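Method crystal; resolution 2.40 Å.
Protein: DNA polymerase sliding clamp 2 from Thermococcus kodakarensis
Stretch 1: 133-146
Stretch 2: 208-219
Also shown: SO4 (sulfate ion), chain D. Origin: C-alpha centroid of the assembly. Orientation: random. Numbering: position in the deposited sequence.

Stretch 1, residues 133-146: KAVVLAGALKRAVK
Stretch 2 (208-219) ILRSLADADEVI

The apolar centre lies between helix 138-146 and the residues Leu209, Leu212 and Val218. Leu209 (chi1 m, chi2 t) points toward the helix. Its CD1 lies 3.7 Å from Leu141 CB and 3.8 Å from Val145 CG2, one helical turn apart. Leu141 (m, t) also reaches Val218, with CD1 4.2 Å from Val218 CG1. Ala138 CB packs 3.9 Å from Val218 CG2 and 4.0 Å from Leu212 CB. Val136 (m) continues this layer, its CG2 4.0 Å from Val218 CB.

Strand 133-137 runs antiparallel to strand 217-219, with axes at 154° and 4.7 Å at closest approach. Val136 and Val218 form the hydrogen-bonded pair, CA to CA 5.5 Å. Val136 N to Val218 O and Val218 N to Val136 O are both 3.0 Å and nearly straight. The flanking pairs, Val135 with Ile219 and Leu137 with Glu217, are non-hydrogen-bonded, with CA to CA distances of 4.6 and 4.9 Å. Their side chains share the sheet face opposite Val136 and Val218.

Leu137 (m, t) is the N-cap residue, and the chain turns into the helix there. A type I turn, Ala213 to Asp216, meets this start. Ala138 N donates to Asp216 O at 2.9 Å, and Gly139 N to Asp214 O at 3.0 Å. Gly139 fits closely: an ideal CB would lie 2.8 Å from Asp214 CB, a clash.

Within the turn, Asp216 N bonds Ala213 O at 2.9 Å, and Ala213 N bonds Asp216 OD2 at 2.7 Å.

At the polar edge, Lys142 (m, t, m, t) lays its CG 3.8 Å from Leu209 CB. Its NZ donates to Leu212 O at 2.8 Å and forms a salt bridge with Asp214 OD1 at 3.5 Å. Asp214 (chi1 m) also gives its N to sulfate O1 at a very short 2.4 Å.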

# COMPACT_ATOMS: atom_id res chain seq x y z
N LYS A 133 20.31 -30.11 -11.37
CA LYS A 133 19.04 -29.65 -11.90
C LYS A 133 17.98 -29.89 -10.86
O LYS A 133 17.92 -30.98 -10.29
CB LYS A 133 18.63 -30.36 -13.20
CG LYS A 133 17.11 -30.28 -13.40
CD LYS A 133 16.55 -30.95 -14.64
CE LYS A 133 15.22 -30.28 -15.08
NZ LYS A 133 14.42 -31.13 -16.03
N ALA A 134 17.12 -28.89 -10.64
CA ALA A 134 16.10 -29.03 -9.63
C ALA A 134 14.83 -28.41 -10.11
O ALA A 134 14.86 -27.66 -11.07
CB ALA A 134 16.55 -28.40 -8.35
N VAL A 135 13.71 -28.75 -9.49
CA VAL A 135 12.46 -28.03 -9.72
C VAL A 135 12.03 -27.60 -8.34
O VAL A 135 11.96 -28.41 -7.41
CB VAL A 135 11.30 -28.91 -10.32
CG1 VAL A 135 10.14 -28.03 -10.78
CG2 VAL A 135 11.80 -29.76 -11.50
N VAL A 136 11.74 -26.31 -8.19
CA VAL A 136 11.46 -25.77 -6.89
C VAL A 136 10.27 -24.92 -7.09
O VAL A 136 9.97 -24.58 -8.24
CB VAL A 136 12.59 -24.85 -6.41
CG1 VAL A 136 13.88 -25.58 -6.35
CG2 VAL A 136 12.71 -23.66 -7.39
N LEU A 137 9.62 -24.55 -6.00
CA LEU A 137 8.49 -23.63 -6.04
C LEU A 137 9.01 -22.20 -5.95
O LEU A 137 9.96 -21.93 -5.22
CB LEU A 137 7.56 -23.89 -4.86
CG LEU A 137 6.57 -25.08 -4.81
CD1 LEU A 137 5.79 -24.98 -3.55
CD2 LEU A 137 5.59 -25.03 -6.02
N ALA A 138 8.35 -21.29 -6.66
CA ALA A 138 8.84 -19.90 -6.75
C ALA A 138 8.96 -19.22 -5.41
O ALA A 138 9.92 -18.45 -5.18
CB ALA A 138 7.94 -19.07 -7.69
N GLY A 139 7.98 -19.51 -4.52
CA GLY A 139 7.92 -18.98 -3.15
C GLY A 139 9.11 -19.41 -2.33
O GLY A 139 9.62 -18.64 -1.52
N ALA A 140 9.58 -20.62 -2.57
CA ALA A 140 10.77 -21.14 -1.89
C ALA A 140 11.99 -20.34 -2.33
O ALA A 140 12.68 -19.75 -1.46
CB ALA A 140 10.96 -22.64 -2.17
N LEU A 141 12.28 -20.29 -3.63
CA LEU A 141 13.34 -19.42 -4.12
C LEU A 141 13.19 -18.02 -3.59
O LEU A 141 14.13 -17.47 -3.08
CB LEU A 141 13.40 -19.35 -5.62
CG LEU A 141 14.01 -20.57 -6.29
CD1 LEU A 141 14.51 -20.18 -7.68
CD2 LEU A 141 15.14 -21.19 -5.46
N LYS A 142 12.00 -17.44 -3.71
CA LYS A 142 11.88 -16.02 -3.34
C LYS A 142 12.23 -15.87 -1.88
O LYS A 142 12.66 -14.82 -1.46
CB LYS A 142 10.49 -15.47 -3.58
CG LYS A 142 10.23 -15.17 -5.04
CD LYS A 142 8.99 -14.32 -5.24
CE LYS A 142 7.74 -15.12 -5.35
NZ LYS A 142 6.59 -14.27 -5.81
N ARG A 143 12.06 -16.94 -1.12
CA ARG A 143 12.39 -16.91 0.28
C ARG A 143 13.90 -16.83 0.31
O ARG A 143 14.46 -15.83 0.75
CB ARG A 143 11.87 -18.18 1.00
CG ARG A 143 12.77 -18.80 2.14
CD ARG A 143 13.02 -17.92 3.42
NE ARG A 143 11.82 -17.26 3.98
CZ ARG A 143 11.08 -17.69 5.01
NH1 ARG A 143 11.36 -18.83 5.67
NH2 ARG A 143 10.04 -16.97 5.39
N ALA A 144 14.54 -17.89 -0.15
CA ALA A 144 15.97 -17.99 -0.17
C ALA A 144 16.60 -16.66 -0.59
O ALA A 144 17.40 -16.05 0.14
CB ALA A 144 16.38 -19.06 -1.10
N VAL A 145 16.21 -16.21 -1.77
CA VAL A 145 16.85 -15.06 -2.34
C VAL A 145 16.68 -13.89 -1.37
O VAL A 145 17.64 -13.22 -1.07
CB VAL A 145 16.31 -14.77 -3.73
CG1 VAL A 145 16.73 -13.43 -4.18
CG2 VAL A 145 16.79 -15.85 -4.69
N LYS A 146 15.47 -13.68 -0.87
CA LYS A 146 15.19 -12.51 -0.03
C LYS A 146 15.93 -12.57 1.34
O LYS A 146 16.24 -11.55 1.95
CB LYS A 146 13.72 -12.43 0.20
CG LYS A 146 13.17 -11.08 0.12
CD LYS A 146 11.66 -11.15 -0.02
CE LYS A 146 11.27 -11.31 -1.52
NZ LYS A 146 9.85 -10.92 -1.80
N ILE A 208 14.12 -11.38 -11.39
CA ILE A 208 13.63 -12.45 -12.24
C ILE A 208 12.36 -13.08 -11.63
O ILE A 208 11.40 -13.26 -12.34
CB ILE A 208 14.72 -13.54 -12.48
CG1 ILE A 208 15.91 -12.96 -13.25
CG2 ILE A 208 14.13 -14.83 -13.13
CD1 ILE A 208 17.11 -13.93 -13.50
N LEU A 209 12.38 -13.38 -10.33
CA LEU A 209 11.34 -14.14 -9.59
C LEU A 209 10.15 -13.32 -9.10
O LEU A 209 9.18 -13.87 -8.61
CB LEU A 209 11.97 -14.84 -8.35
CG LEU A 209 13.16 -15.82 -8.56
CD1 LEU A 209 13.97 -16.13 -7.26
CD2 LEU A 209 12.76 -17.14 -9.32
N ARG A 210 10.20 -12.00 -9.22
CA ARG A 210 9.12 -11.19 -8.63
C ARG A 210 7.74 -11.32 -9.27
O ARG A 210 6.76 -11.32 -8.56
CB ARG A 210 9.51 -9.73 -8.53
CG ARG A 210 8.52 -8.86 -7.77
CD ARG A 210 9.03 -7.38 -7.70
NE ARG A 210 10.06 -7.22 -6.67
CZ ARG A 210 11.35 -6.96 -6.90
NH1 ARG A 210 11.82 -6.83 -8.14
NH2 ARG A 210 12.17 -6.82 -5.86
N SER A 211 7.65 -11.42 -10.59
CA SER A 211 6.34 -11.62 -11.26
C SER A 211 5.62 -12.96 -10.94
O SER A 211 4.42 -12.98 -10.76
CB SER A 211 6.45 -11.51 -12.78
OG SER A 211 6.60 -10.16 -13.18
N LEU A 212 6.37 -14.04 -10.83
CA LEU A 212 5.82 -15.36 -10.58
C LEU A 212 5.02 -15.47 -9.28
O LEU A 212 5.31 -14.77 -8.28
CB LEU A 212 6.97 -16.38 -10.55
CG LEU A 212 7.80 -16.45 -11.83
CD1 LEU A 212 8.79 -17.52 -11.59
CD2 LEU A 212 6.90 -16.80 -13.04
N ALA A 213 4.02 -16.33 -9.29
CA ALA A 213 3.23 -16.58 -8.07
C ALA A 213 3.94 -17.69 -7.27
O ALA A 213 4.64 -18.52 -7.89
CB ALA A 213 1.79 -16.96 -8.41
N ASP A 214 3.75 -17.73 -5.94
CA ASP A 214 4.58 -18.64 -5.11
C ASP A 214 4.51 -20.06 -5.60
O ASP A 214 5.47 -20.83 -5.46
CB ASP A 214 4.21 -18.60 -3.64
CG ASP A 214 4.64 -17.32 -2.94
OD1 ASP A 214 5.50 -16.55 -3.45
OD2 ASP A 214 4.08 -17.07 -1.87
N ALA A 215 3.38 -20.37 -6.21
CA ALA A 215 3.05 -21.73 -6.55
C ALA A 215 3.61 -22.16 -7.93
O ALA A 215 3.83 -23.34 -8.17
CB ALA A 215 1.51 -21.91 -6.44
N ASP A 216 3.90 -21.21 -8.82
CA ASP A 216 4.67 -21.51 -10.06
C ASP A 216 5.93 -22.38 -9.86
O ASP A 216 6.81 -22.11 -9.02
CB ASP A 216 5.06 -20.23 -10.83
CG ASP A 216 3.85 -19.37 -11.22
OD1 ASP A 216 2.74 -19.93 -11.37
OD2 ASP A 216 3.99 -18.14 -11.35
N GLU A 217 6.01 -23.43 -10.64
CA GLU A 217 7.22 -24.21 -10.72
C GLU A 217 8.30 -23.45 -11.50
O GLU A 217 8.01 -22.78 -12.52
CB GLU A 217 6.93 -25.55 -11.36
CG GLU A 217 5.99 -26.41 -10.51
CD GLU A 217 5.58 -27.75 -11.13
OE1 GLU A 217 6.38 -28.38 -11.89
OE2 GLU A 217 4.44 -28.17 -10.84
N VAL A 218 9.52 -23.53 -10.96
CA VAL A 218 10.68 -22.95 -11.56
C VAL A 218 11.70 -24.04 -11.66
O VAL A 218 11.99 -24.72 -10.70
CB VAL A 218 11.33 -21.88 -10.65
CG1 VAL A 218 12.67 -21.36 -11.30
CG2 VAL A 218 10.34 -20.76 -10.27
N ILE A 219 12.30 -24.14 -12.84
CA ILE A 219 13.37 -25.08 -13.13
C ILE A 219 14.73 -24.38 -12.95
O ILE A 219 14.94 -23.29 -13.43
CB ILE A 219 13.21 -25.59 -14.60
CG1 ILE A 219 11.90 -26.41 -14.71
CG2 ILE A 219 14.49 -26.31 -15.10
CD1 ILE A 219 11.59 -26.99 -16.12
S SO4 D . 1.05 -15.67 -4.88
O1 SO4 D . 2.44 -16.11 -4.74
O2 SO4 D . 0.92 -14.64 -5.91
O3 SO4 D . 0.24 -16.87 -5.17
O4 SO4 D . 0.61 -15.00 -3.65